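Side-chain contacts in uncharacterized protein, DUF633, LMOf2365_1472 (Listeria monocytogenes str. 4b F2365, PDB 3GNL), which is of unknown function but probably methylates N1 of adenine 22 in tRNA, using S-adenosylmethionine as methyl donor: residues Y18-K21 against N22-I25; I28-D31 against H32-L35; Q7-K10 against R11-K14; R133-S136 against E137-W141; L103-T106 against I107-G111. All coordinates share one frame; numbering follows the deposited sequence.

Contact 1. Residues Y18-K21 against N22-I25; sequences YITK and NERI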
loop_
_atom_site.group_PDB
_atom_site.type_symbol
_atom_site.label_atom_id
_atom_site.label_comp_id
_atom_site.label_asym_id
_atom_site.label_seq_id
_atom_site.Cartn_x
_atom_site.Cartn_y
_atom_site.Cartn_z
ATOM N N TYR A 18 -4.545 11.696 -1.236
ATOM C CA TYR A 18 -5.796 10.972 -1.402
ATOM C C TYR A 18 -6.775 11.202 -0.272
ATOM O O TYR A 18 -7.860 10.648 -0.283
ATOM C CB TYR A 18 -5.527 9.488 -1.615
ATOM C CG TYR A 18 -4.790 9.231 -2.926
ATOM C CD1 TYR A 18 -5.411 9.483 -4.163
ATOM C CD2 TYR A 18 -3.495 8.723 -2.918
ATOM C CE1 TYR A 18 -4.738 9.244 -5.375
ATOM C CE2 TYR A 18 -2.796 8.454 -4.140
ATOM C CZ TYR A 18 -3.444 8.708 -5.344
ATOM O OH TYR A 18 -2.780 8.464 -6.541
ATOM N N ILE A 19 -6.392 12.054 0.682
ATOM C CA ILE A 19 -7.308 12.425 1.793
ATOM C C ILE A 19 -7.791 13.811 1.409
ATOM O O ILE A 19 -7.008 14.715 1.323
ATOM C CB ILE A 19 -6.536 12.512 3.130
ATOM C CG1 ILE A 19 -5.968 11.128 3.497
ATOM C CG2 ILE A 19 -7.448 13.035 4.255
ATOM C CD1 ILE A 19 -4.953 11.116 4.667
ATOM N N THR A 20 -9.093 13.969 1.132
ATOM C CA THR A 20 -9.546 15.181 0.447
ATOM C C THR A 20 -10.810 15.825 1.006
ATOM O O THR A 20 -11.111 16.971 0.677
ATOM C CB THR A 20 -9.818 14.876 -1.090
ATOM O OG1 THR A 20 -10.782 13.827 -1.191
ATOM C CG2 THR A 20 -8.529 14.477 -1.802
ATOM N N LYS A 21 -11.556 15.090 1.797
ATOM C CA LYS A 21 -12.947 15.486 2.076
ATOM C C LYS A 21 -13.186 15.837 3.541
ATOM O O LYS A 21 -14.264 15.542 4.094
ATOM C CB LYS A 21 -13.884 14.369 1.651
ATOM C CG LYS A 21 -13.825 14.034 0.154
ATOM C CD LYS A 21 -14.228 12.579 -0.079
ATOM C CE LYS A 21 -15.657 12.315 0.372
ATOM N NZ LYS A 21 -15.917 10.868 0.542
ATOM N N ASN A 22 -12.181 16.435 4.181
ATOM C CA ASN A 22 -12.292 16.748 5.620
ATOM C C ASN A 22 -12.772 15.485 6.396
ATOM O O ASN A 22 -13.741 15.505 7.146
ATOM C CB ASN A 22 -13.232 17.959 5.826
ATOM C CG ASN A 22 -13.166 18.536 7.242
ATOM O OD1 ASN A 22 -14.200 18.715 7.886
ATOM N ND2 ASN A 22 -11.954 18.849 7.721
ATOM N N GLU A 23 -12.036 14.386 6.200
ATOM C CA GLU A 23 -12.376 13.026 6.665
ATOM C C GLU A 23 -11.906 12.693 8.091
ATOM O O GLU A 23 -10.982 13.327 8.596
ATOM C CB GLU A 23 -11.719 12.007 5.666
ATOM C CG GLU A 23 -11.564 12.650 4.240
ATOM C CD GLU A 23 -10.977 11.728 3.185
ATOM O OE1 GLU A 23 -10.438 10.673 3.560
ATOM O OE2 GLU A 23 -11.024 12.114 1.991
ATOM N N ARG A 24 -12.542 11.711 8.723
ATOM C CA ARG A 24 -12.041 11.103 9.959
ATOM C C ARG A 24 -11.146 9.920 9.553
ATOM O O ARG A 24 -11.613 8.945 8.915
ATOM C CB ARG A 24 -13.165 10.666 10.912
ATOM C CG ARG A 24 -14.030 11.859 11.320
ATOM C CD ARG A 24 -15.236 11.405 12.141
ATOM N NE ARG A 24 -14.873 10.805 13.421
ATOM C CZ ARG A 24 -14.484 11.471 14.513
ATOM N NH1 ARG A 24 -14.374 12.813 14.508
ATOM N NH2 ARG A 24 -14.172 10.778 15.596
ATOM N N ILE A 25 -9.864 10.050 9.850
ATOM C CA ILE A 25 -8.887 9.041 9.344
ATOM C C ILE A 25 -8.244 8.225 10.450
ATOM O O ILE A 25 -8.168 8.651 11.604
ATOM C CB ILE A 25 -7.806 9.685 8.496
ATOM C CG1 ILE A 25 -6.799 10.460 9.379
ATOM C CG2 ILE A 25 -8.417 10.600 7.365
ATOM C CD1 ILE A 25 -5.598 11.044 8.614
#

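Contact 2. Residues I28-D31 against H32-L35; sequences IGSD and HAYL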
loop_
_atom_site.group_PDB
_atom_site.type_symbol
_atom_site.label_atom_id
_atom_site.label_comp_id
_atom_site.label_asym_id
_atom_site.label_seq_id
_atom_site.Cartn_x
_atom_site.Cartn_y
_atom_site.Cartn_z
ATOM N N ILE A 28 -2.493 3.657 10.445
ATOM C CA ILE A 28 -2.024 2.469 11.145
ATOM C C ILE A 28 -0.525 2.320 11.020
ATOM O O ILE A 28 -0.005 2.255 9.892
ATOM C CB ILE A 28 -2.707 1.263 10.565
ATOM C CG1 ILE A 28 -4.214 1.516 10.512
ATOM C CG2 ILE A 28 -2.303 0.013 11.358
ATOM C CD1 ILE A 28 -4.928 1.706 11.954
ATOM N N GLY A 29 0.188 2.210 12.131
ATOM C CA GLY A 29 1.648 2.239 12.050
ATOM C C GLY A 29 2.155 3.565 11.541
ATOM O O GLY A 29 3.084 3.648 10.697
ATOM N N SER A 30 1.578 4.638 12.063
ATOM C CA SER A 30 1.880 5.983 11.557
ATOM C C SER A 30 3.349 6.336 11.714
ATOM O O SER A 30 3.964 6.079 12.771
ATOM C CB SER A 30 1.065 6.964 12.393
ATOM O OG SER A 30 1.164 8.258 11.840
ATOM N N ASP A 31 3.925 6.940 10.685
ATOM C CA ASP A 31 5.294 7.390 10.739
ATOM C C ASP A 31 5.356 8.705 11.515
ATOM O O ASP A 31 5.142 9.760 10.909
ATOM C CB ASP A 31 5.794 7.565 9.295
ATOM C CG ASP A 31 7.272 7.851 9.221
ATOM O OD1 ASP A 31 7.913 8.086 10.278
ATOM O OD2 ASP A 31 7.793 7.873 8.084
ATOM N N HIS A 32 5.638 8.665 12.828
ATOM C CA HIS A 32 5.675 9.869 13.678
ATOM C C HIS A 32 4.407 10.741 13.683
ATOM O O HIS A 32 4.447 11.873 14.173
ATOM C CB HIS A 32 6.877 10.738 13.373
ATOM C CG HIS A 32 8.203 10.090 13.674
ATOM N ND1 HIS A 32 8.696 9.031 12.944
ATOM C CD2 HIS A 32 9.141 10.380 14.602
ATOM C CE1 HIS A 32 9.878 8.674 13.432
ATOM N NE2 HIS A 32 10.177 9.489 14.427
ATOM N N ALA A 33 3.275 10.194 13.218
ATOM C CA ALA A 33 2.050 10.969 13.054
ATOM C C ALA A 33 2.278 12.149 12.100
ATOM O O ALA A 33 1.473 13.094 12.158
ATOM C CB ALA A 33 1.542 11.456 14.423
ATOM N N TYR A 34 3.318 12.120 11.265
ATOM C CA TYR A 34 3.558 13.237 10.340
ATOM C C TYR A 34 2.350 13.425 9.428
ATOM O O TYR A 34 1.872 14.580 9.231
ATOM C CB TYR A 34 4.775 13.003 9.435
ATOM C CG TYR A 34 6.123 12.999 10.091
ATOM C CD1 TYR A 34 6.427 13.892 11.107
ATOM C CD2 TYR A 34 7.099 12.109 9.666
ATOM C CE1 TYR A 34 7.704 13.899 11.700
ATOM C CE2 TYR A 34 8.372 12.091 10.269
ATOM C CZ TYR A 34 8.635 12.994 11.288
ATOM O OH TYR A 34 9.873 12.990 11.875
ATOM N N LEU A 35 1.875 12.325 8.848
ATOM C CA LEU A 35 0.743 12.410 7.922
ATOM C C LEU A 35 -0.550 12.910 8.585
ATOM O O LEU A 35 -1.174 13.841 8.058
ATOM C CB LEU A 35 0.610 11.098 7.127
ATOM C CG LEU A 35 -0.586 10.989 6.183
ATOM C CD1 LEU A 35 -0.265 10.046 5.005
ATOM C CD2 LEU A 35 -1.863 10.594 6.847
HETATM O O HOH W 1 3.303 9.977 8.813
#

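Contact 3. Residues Q7-K10 against R11-K14; sequences QLSK and RLEK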
loop_
_atom_site.group_PDB
_atom_site.type_symbol
_atom_site.label_atom_id
_atom_site.label_comp_id
_atom_site.label_asym_id
_atom_site.label_seq_id
_atom_site.Cartn_x
_atom_site.Cartn_y
_atom_site.Cartn_z
ATOM N N GLN A 7 8.398 19.246 6.094
ATOM C CA GLN A 7 7.733 18.815 4.870
ATOM C C GLN A 7 7.641 17.262 4.834
ATOM O O GLN A 7 8.558 16.572 5.277
ATOM C CB GLN A 7 8.544 19.374 3.694
ATOM C CG GLN A 7 8.265 18.825 2.310
ATOM C CD GLN A 7 9.204 19.431 1.275
ATOM O OE1 GLN A 7 9.675 20.556 1.443
ATOM N NE2 GLN A 7 9.479 18.691 0.206
ATOM N N LEU A 8 6.533 16.716 4.329
ATOM C CA LEU A 8 6.431 15.254 4.208
ATOM C C LEU A 8 7.377 14.732 3.138
ATOM O O LEU A 8 7.707 15.450 2.176
ATOM C CB LEU A 8 5.016 14.825 3.806
ATOM C CG LEU A 8 3.881 14.998 4.810
ATOM C CD1 LEU A 8 2.568 14.480 4.230
ATOM C CD2 LEU A 8 4.152 14.313 6.132
ATOM N N SER A 9 7.781 13.462 3.259
ATOM C CA SER A 9 8.430 12.784 2.148
ATOM C C SER A 9 7.487 12.753 0.928
ATOM O O SER A 9 6.263 12.869 1.090
ATOM C CB SER A 9 8.811 11.337 2.519
ATOM O OG SER A 9 7.650 10.546 2.714
ATOM N N LYS A 10 8.048 12.575 -0.267
ATOM C CA LYS A 10 7.219 12.497 -1.475
ATOM C C LYS A 10 6.263 11.318 -1.372
ATOM O O LYS A 10 5.129 11.372 -1.839
ATOM C CB LYS A 10 8.077 12.392 -2.740
ATOM C CG LYS A 10 8.881 13.633 -2.990
ATOM C CD LYS A 10 8.020 14.701 -3.672
ATOM C CE LYS A 10 8.901 15.803 -4.285
ATOM N NZ LYS A 10 9.252 16.788 -3.225
ATOM N N ARG A 11 6.738 10.238 -0.770
ATOM C CA ARG A 11 5.904 9.045 -0.550
ATOM C C ARG A 11 4.691 9.386 0.321
ATOM O O ARG A 11 3.531 9.053 -0.026
ATOM C CB ARG A 11 6.754 7.929 0.085
ATOM C CG ARG A 11 6.001 6.640 0.391
ATOM C CD ARG A 11 6.928 5.653 1.079
ATOM N NE ARG A 11 7.342 6.171 2.379
ATOM C CZ ARG A 11 6.764 5.866 3.544
ATOM N NH1 ARG A 11 5.734 5.029 3.598
ATOM N NH2 ARG A 11 7.199 6.434 4.671
ATOM N N LEU A 12 4.943 9.995 1.475
ATOM C CA LEU A 12 3.831 10.313 2.369
ATOM C C LEU A 12 2.970 11.437 1.857
ATOM O O LEU A 12 1.776 11.426 2.122
ATOM C CB LEU A 12 4.306 10.566 3.809
ATOM C CG LEU A 12 4.809 9.304 4.514
ATOM C CD1 LEU A 12 5.428 9.768 5.857
ATOM C CD2 LEU A 12 3.732 8.243 4.715
ATOM N N GLU A 13 3.544 12.356 1.085
ATOM C CA GLU A 13 2.792 13.428 0.466
ATOM C C GLU A 13 1.809 12.813 -0.542
ATOM O O GLU A 13 0.618 13.207 -0.595
ATOM C CB GLU A 13 3.733 14.392 -0.235
ATOM C CG GLU A 13 3.008 15.564 -0.928
ATOM C CD GLU A 13 3.975 16.585 -1.484
ATOM O OE1 GLU A 13 4.780 16.241 -2.375
ATOM O OE2 GLU A 13 3.955 17.738 -1.011
ATOM N N LYS A 14 2.273 11.812 -1.280
ATOM C CA LYS A 14 1.384 11.179 -2.257
ATOM C C LYS A 14 0.260 10.461 -1.559
ATOM O O LYS A 14 -0.885 10.545 -1.972
ATOM C CB LYS A 14 2.160 10.288 -3.272
ATOM C CG LYS A 14 1.282 9.793 -4.439
ATOM C CD LYS A 14 0.758 11.007 -5.240
ATOM C CE LYS A 14 0.229 10.606 -6.586
ATOM N NZ LYS A 14 -0.297 11.831 -7.278
HETATM O O HOH W 2 8.816 8.874 4.478
HETATM O O HOH W 3 4.535 13.214 -3.836
#

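Contact 4. Residues R133-S136 against E137-W141; sequences REWS and EQNNW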
loop_
_atom_site.group_PDB
_atom_site.type_symbol
_atom_site.label_atom_id
_atom_site.label_comp_id
_atom_site.label_asym_id
_atom_site.label_seq_id
_atom_site.Cartn_x
_atom_site.Cartn_y
_atom_site.Cartn_z
ATOM N N ARG A 133 -4.106 -6.449 -3.981
ATOM C CA ARG A 133 -5.031 -6.452 -5.104
ATOM C C ARG A 133 -5.849 -7.725 -5.098
ATOM O O ARG A 133 -7.037 -7.669 -5.434
ATOM C CB ARG A 133 -4.299 -6.168 -6.452
ATOM C CG ARG A 133 -3.477 -4.893 -6.346
ATOM C CD ARG A 133 -3.159 -4.353 -7.707
ATOM N NE ARG A 133 -2.203 -3.265 -7.653
ATOM C CZ ARG A 133 -0.881 -3.403 -7.687
ATOM N NH1 ARG A 133 -0.315 -4.613 -7.842
ATOM N NH2 ARG A 133 -0.104 -2.323 -7.598
ATOM N N GLU A 134 -5.258 -8.844 -4.644
ATOM C CA GLU A 134 -6.015 -10.082 -4.460
ATOM C C GLU A 134 -7.029 -9.895 -3.366
ATOM O O GLU A 134 -8.184 -10.298 -3.557
ATOM C CB GLU A 134 -5.114 -11.282 -4.153
ATOM C CG GLU A 134 -5.883 -12.570 -4.258
ATOM C CD GLU A 134 -4.982 -13.750 -4.369
ATOM O OE1 GLU A 134 -4.041 -13.875 -3.544
ATOM O OE2 GLU A 134 -5.220 -14.540 -5.313
ATOM N N TRP A 135 -6.614 -9.291 -2.250
ATOM C CA TRP A 135 -7.539 -9.010 -1.163
ATOM C C TRP A 135 -8.699 -8.180 -1.691
ATOM O O TRP A 135 -9.855 -8.419 -1.319
ATOM C CB TRP A 135 -6.786 -8.278 -0.050
ATOM C CG TRP A 135 -7.704 -7.925 1.134
ATOM C CD1 TRP A 135 -7.953 -8.683 2.223
ATOM C CD2 TRP A 135 -8.454 -6.723 1.271
ATOM N NE1 TRP A 135 -8.847 -8.027 3.049
ATOM C CE2 TRP A 135 -9.198 -6.838 2.471
ATOM C CE3 TRP A 135 -8.617 -5.588 0.471
ATOM C CZ2 TRP A 135 -10.070 -5.810 2.921
ATOM C CZ3 TRP A 135 -9.474 -4.568 0.914
ATOM C CH2 TRP A 135 -10.183 -4.702 2.139
ATOM N N SER A 136 -8.422 -7.187 -2.520
ATOM C CA SER A 136 -9.470 -6.320 -3.057
ATOM C C SER A 136 -10.512 -7.134 -3.825
ATOM O O SER A 136 -11.719 -6.930 -3.659
ATOM C CB SER A 136 -8.802 -5.223 -3.904
ATOM O OG SER A 136 -9.409 -5.008 -5.157
ATOM N N GLU A 137 -10.059 -8.082 -4.632
ATOM C CA GLU A 137 -10.959 -8.957 -5.347
ATOM C C GLU A 137 -11.736 -9.865 -4.387
ATOM O O GLU A 137 -12.966 -9.962 -4.557
ATOM C CB GLU A 137 -10.115 -9.828 -6.289
ATOM C CG GLU A 137 -10.905 -10.872 -7.040
ATOM C CD GLU A 137 -10.073 -11.484 -8.136
ATOM O OE1 GLU A 137 -9.400 -12.515 -7.828
ATOM O OE2 GLU A 137 -10.120 -11.009 -9.293
ATOM N N GLN A 138 -11.079 -10.518 -3.425
ATOM C CA GLN A 138 -11.755 -11.441 -2.472
ATOM C C GLN A 138 -12.774 -10.737 -1.605
ATOM O O GLN A 138 -13.765 -11.344 -1.203
ATOM C CB GLN A 138 -10.792 -12.183 -1.560
ATOM C CG GLN A 138 -9.978 -13.254 -2.239
ATOM C CD GLN A 138 -8.901 -13.783 -1.327
ATOM O OE1 GLN A 138 -8.768 -13.327 -0.169
ATOM N NE2 GLN A 138 -8.104 -14.735 -1.821
ATOM N N ASN A 139 -12.538 -9.460 -1.322
ATOM C CA ASN A 139 -13.454 -8.753 -0.423
ATOM C C ASN A 139 -14.315 -7.683 -1.097
ATOM O O ASN A 139 -14.995 -6.913 -0.420
ATOM C CB ASN A 139 -12.647 -8.195 0.737
ATOM C CG ASN A 139 -12.073 -9.290 1.594
ATOM O OD1 ASN A 139 -12.739 -9.764 2.508
ATOM N ND2 ASN A 139 -10.824 -9.728 1.305
ATOM N N ASN A 140 -14.313 -7.634 -2.428
ATOM C CA ASN A 140 -15.078 -6.635 -3.175
ATOM C C ASN A 140 -14.843 -5.189 -2.752
ATOM O O ASN A 140 -15.785 -4.428 -2.507
ATOM C CB ASN A 140 -16.594 -6.958 -3.211
ATOM C CG ASN A 140 -16.913 -8.190 -4.075
ATOM O OD1 ASN A 140 -16.120 -8.606 -4.905
ATOM N ND2 ASN A 140 -18.088 -8.763 -3.877
ATOM N N TRP A 141 -13.564 -4.814 -2.705
ATOM C CA TRP A 141 -13.171 -3.415 -2.700
ATOM C C TRP A 141 -12.624 -3.013 -4.063
ATOM O O TRP A 141 -11.655 -3.642 -4.565
ATOM C CB TRP A 141 -12.121 -3.119 -1.619
ATOM C CG TRP A 141 -12.669 -3.179 -0.197
ATOM C CD1 TRP A 141 -13.133 -4.255 0.446
ATOM C CD2 TRP A 141 -12.760 -2.079 0.730
ATOM N NE1 TRP A 141 -13.559 -3.917 1.730
ATOM C CE2 TRP A 141 -13.340 -2.579 1.907
ATOM C CE3 TRP A 141 -12.464 -0.716 0.642
ATOM C CZ2 TRP A 141 -13.574 -1.760 3.034
ATOM C CZ3 TRP A 141 -12.718 0.109 1.765
ATOM C CH2 TRP A 141 -13.259 -0.429 2.934
#

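Contact 5. Residues L103-T106 against I107-G111; sequences LIRT and ILEEG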
loop_
_atom_site.group_PDB
_atom_site.type_symbol
_atom_site.label_atom_id
_atom_site.label_comp_id
_atom_site.label_asym_id
_atom_site.label_seq_id
_atom_site.Cartn_x
_atom_site.Cartn_y
_atom_site.Cartn_z
ATOM N N LEU A 103 1.684 -8.286 5.453
ATOM C CA LEU A 103 1.382 -7.750 6.794
ATOM C C LEU A 103 0.130 -6.883 6.740
ATOM O O LEU A 103 -0.724 -6.971 7.630
ATOM C CB LEU A 103 2.528 -6.916 7.383
ATOM C CG LEU A 103 2.282 -6.351 8.810
ATOM C CD1 LEU A 103 1.661 -7.376 9.829
ATOM C CD2 LEU A 103 3.542 -5.735 9.399
ATOM N N ILE A 104 0.055 -6.037 5.714
ATOM C CA ILE A 104 -1.117 -5.188 5.512
ATOM C C ILE A 104 -2.353 -6.021 5.279
ATOM O O ILE A 104 -3.405 -5.745 5.844
ATOM C CB ILE A 104 -0.948 -4.155 4.333
ATOM C CG1 ILE A 104 0.180 -3.166 4.641
ATOM C CG2 ILE A 104 -2.265 -3.389 4.100
ATOM C CD1 ILE A 104 0.493 -2.141 3.550
ATOM N N ARG A 105 -2.221 -7.057 4.459
ATOM C CA ARG A 105 -3.333 -7.942 4.186
ATOM C C ARG A 105 -3.813 -8.550 5.504
ATOM O O ARG A 105 -5.035 -8.589 5.756
ATOM C CB ARG A 105 -2.935 -9.061 3.197
ATOM C CG ARG A 105 -4.174 -9.888 2.765
ATOM C CD ARG A 105 -3.854 -10.777 1.551
ATOM N NE ARG A 105 -5.053 -11.478 1.104
ATOM C CZ ARG A 105 -5.161 -12.176 -0.032
ATOM N NH1 ARG A 105 -4.121 -12.324 -0.852
ATOM N NH2 ARG A 105 -6.326 -12.751 -0.334
ATOM N N THR A 106 -2.864 -9.041 6.309
ATOM C CA THR A 106 -3.158 -9.682 7.625
ATOM C C THR A 106 -3.904 -8.691 8.524
ATOM O O THR A 106 -4.925 -9.046 9.130
ATOM C CB THR A 106 -1.879 -10.220 8.280
ATOM O OG1 THR A 106 -1.336 -11.230 7.416
ATOM C CG2 THR A 106 -2.148 -10.848 9.667
ATOM N N ILE A 107 -3.436 -7.442 8.530
ATOM C CA ILE A 107 -4.068 -6.382 9.315
ATOM C C ILE A 107 -5.520 -6.195 8.881
ATOM O O ILE A 107 -6.418 -6.057 9.736
ATOM C CB ILE A 107 -3.262 -5.063 9.221
ATOM C CG1 ILE A 107 -2.003 -5.198 10.076
ATOM C CG2 ILE A 107 -4.131 -3.850 9.677
ATOM C CD1 ILE A 107 -1.037 -4.078 9.879
ATOM N N LEU A 108 -5.759 -6.150 7.578
ATOM C CA LEU A 108 -7.112 -6.009 7.022
ATOM C C LEU A 108 -8.035 -7.196 7.306
ATOM O O LEU A 108 -9.232 -6.995 7.586
ATOM C CB LEU A 108 -7.075 -5.745 5.508
ATOM C CG LEU A 108 -6.453 -4.402 5.112
ATOM C CD1 LEU A 108 -6.239 -4.353 3.604
ATOM C CD2 LEU A 108 -7.337 -3.188 5.556
ATOM N N GLU A 109 -7.488 -8.407 7.230
ATOM C CA GLU A 109 -8.261 -9.624 7.506
ATOM C C GLU A 109 -8.549 -9.800 8.997
ATOM O O GLU A 109 -9.714 -9.953 9.375
ATOM C CB GLU A 109 -7.580 -10.852 6.890
ATOM C CG GLU A 109 -7.525 -10.768 5.364
ATOM C CD GLU A 109 -6.707 -11.878 4.703
ATOM O OE1 GLU A 109 -5.847 -12.482 5.388
ATOM O OE2 GLU A 109 -6.911 -12.092 3.480
ATOM N N GLU A 110 -7.531 -9.751 9.853
ATOM C CA GLU A 110 -7.763 -9.851 11.306
ATOM C C GLU A 110 -8.631 -8.707 11.812
ATOM O O GLU A 110 -9.411 -8.888 12.746
ATOM C CB GLU A 110 -6.458 -9.881 12.081
ATOM C CG GLU A 110 -5.613 -11.106 11.830
ATOM C CD GLU A 110 -4.268 -11.047 12.519
ATOM O OE1 GLU A 110 -3.914 -10.010 13.133
ATOM O OE2 GLU A 110 -3.539 -12.049 12.436
ATOM N N GLY A 111 -8.515 -7.538 11.195
ATOM C CA GLY A 111 -9.264 -6.366 11.642
ATOM C C GLY A 111 -10.516 -6.127 10.839
ATOM O O GLY A 111 -11.024 -5.010 10.775
#

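Contact 1. Residues Y18-K21 against N22-I25
E23 OE2 is gripped by two successive backbone amides, those of T20 and K21. The T20 N to E23 OE2 bond is 2.8 Å long and almost straight, at 174°. It reaches the oxygen from above the carboxylate plane. The second bond, from K21 N to E23 OE2 at 3.0 Å, is more bent and arrives on the anti side, closer to that plane. The glutamate reaches back because its CG lies beside its own backbone N (chi1 -28°, well away from a staggered value) and the chain runs straight beyond CG. The same carboxylate has partners outside the loop: K120 forms a salt bridge to OE2, and T93 OG1 bonds to OE1. The lysine and the amides should offset the charge of this buried carboxylate. I19 CG2 lies beside it, 3.9 Å from E23 OE1. The CD1 atoms of I19 and I25 meet at 4.0 Å, the two side chains crossing at about a right angle. N22 has positive phi, and its ND2 bonds to the carbonyl of Q43. This is the loop from helix 10-16 into strand 23-28, closed by a glutamate on backbone amides; that strand is first in the chain in the Rossmann-like class I methyltransferase sheet.

Contact 2. Residues I28-D31 against H32-L35
H32 ND1 donates to D31 OD1 at 2.9 Å, the side-chain hydrogen bond of this contact. The acceptor lies near the plane of the imidazole and is met nearly along its C-O bond, while the carboxylate and ring planes stand 54° apart. With D31 CG anti to the backbone N (chi1 -172°), the carboxylate comes round to the next residue's ring. The bond fixes the rotation of the imidazole. D31 OD2 has a long, weak ion pair with R11.

The backbone bond is Y34 N to D31 O, at 3.0 Å and 169°. It closes a type I' turn with H32 and A33, both of positive phi, at its corners. A33 is also at the N-cap position of helix 34-41. Water 1 donates to D31 O and accepts from L35 N at 2.7 Å. D31 O thus takes two bonds, and the water extends the link into the first turn of the helix.

Packing involves the rings and S30. H32 CB sits over the centre of one face of the Y34 ring, 3.5 Å above its plane. In turn, Y34 OH lies over the rim of one face of the imidazole. S30 OG is 3.1 Å from A33 CA, and its polar partner is D27. A33 itself packs against helix 55-67, on A61 and V65.

The segment runs from strand 23-28 through a glycine-containing loop into helix 34-41. In Rossmann-type methyltransferases the loop after the first strand usually borders the S-adenosylmethionine pocket, and this one probably does the same.

Contact 3. Residues Q7-K10 against R11-K14
This is the N-terminal cap of helix 10-16, with S9 as the N-cap residue. S9 OG accepts from L12 N at 3.0 Å, and the bond is nearly straight at 165°. The hydroxyl reaches that amide because OG sits between the backbone N and the carbonyl carbon (chi1 67°), turned in over the first turn. It also lies against the L12 side chain, 3.5 Å from L12 CB. Water 2 bonds to S9 OG and accepts from R11 NH2, so the cap is tied to the guanidinium through solvent. L12 CG lies over one face of that guanidinium, towards its rim. NH1 of the same guanidinium bonds to Q124.

The regular helix bonds begin at once. E13 N donates to S9 O at 2.8 Å, and K14 N donates to K10 O. The amides of K10 and R11, which have no helical acceptor before them, bond to the carboxylate of E151, on strand 141-151. A negative group there would suit the positive end of the helix dipole.

L8 stands just before the cap and folds its side chain back on the helix. Its CD1 is 3.8 Å from L12 O and 4.3 Å from L12 CB, and the same leucine packs on Y34 and F38 of helix 34-41.

On the outer side K10 and E13 lie side by side and point the same way. Their charged atoms stay apart, with K10 NZ 4.6 Å from E13 OE1. Water 3 donates to K10 O, and donates weakly to E13 OE1 at 3.4 Å.

Contact 4. Residues R133-S136 against E137-W141
The W135 indole carries N139 over one face. N139 ND2 stands 3.1 Å above the W135 ring plane, towards its rim. N139 CB lies over the six-membered ring of the same indole, a CH-pi contact. W141 meets the far end of this ring obliquely: W135 CH2 sits over one face of W141, and W135 CH2 to W141 CD1 is 3.4 Å. The two ring planes are 39° apart. The indole of W135 is put beside both residues by its CG, which is anti to the backbone N (chi1 179°). Elsewhere W135 packs on R105, L108 and E109 of helix 101-110.

The N139 amide is held over the ring, tilted 27° from it, by a bond from N139 ND2 to W135 O at 3.1 Å, which lies in the amide plane. The same oxygen accepts from N139 N, so two donors of one residue share it. N140, with positive phi, leaves the helix in a Schellman motif, and its OD1 bonds to V168 N. W141 N to S136 O is one of the bonds of that motif. A bond from S136 OG to W141 O, at 2.7 Å, adds to it.

The end carbonyls of W135 and S136 in helix 129-139 are thus satisfied by the contact's own donors, and the two indoles pack where helix gives way to strand 141-151.

Contact 5. Residues L103-T106 against I107-G111
R105 NE donates to E109 OE2 at 3.1 Å, a salt bridge between residues one turn apart (i to i+4). The carboxylate oxygen sits at the edge of the guanidinium, but NE comes to it from above the carboxylate plane, and the two planes are 61° apart. The arginine is stretched from CG to NE, with CG anti to the backbone N (chi1 -172°), which lays NE beside E109. NH1 bonds to Q131 and makes a salt bridge to E134.

The backbone is helical through E110. I107 N, L108 N, E109 N and E110 N donate in turn to the carbonyls of L103, I104, R105 and T106, the shortest being E110 N to T106 O at 2.8 Å. G111 N closes the last turn on I107 O. T106 OG1 bonds to the carbonyl of T102, leaving T106 CG2 3.3 Å from E110 OE2.

Helix 101-110 is the crossover helix of the beta-alpha-beta unit of strands 93-99 and 120-125. On its sheet side I104 CG2 and L108 CD1 lie 4.1 Å apart. L103 CG touches I107 CD1.

Two carboxylates share one positive charge, which should keep the arginine protonated and ties helix 101-110 to helix 129-139.

How the contacts relate
Contacts 3, 1 and 2 follow one another in that order along the N-terminal part of the fold. L35 of contact 2 packs on both isoleucines of contact 1. Y34 of contact 2 packs on L8 of contact 3, while the D31-R11 pair between them is long and weak. Contacts 4 and 5 lie on neighbouring helices, joined by a salt bridge and by packing of W135. Contact 3 is a surface contact, and the others are partly buried. Their chemistry differs with place. Contact 3 starts a helix with a serine hydroxyl, while contact 4 ends one with an asparagine and two tryptophans. Contact 1 has a buried carboxylate held by amides, contact 2 a turn with water, and contact 5 a charged pair along a helix.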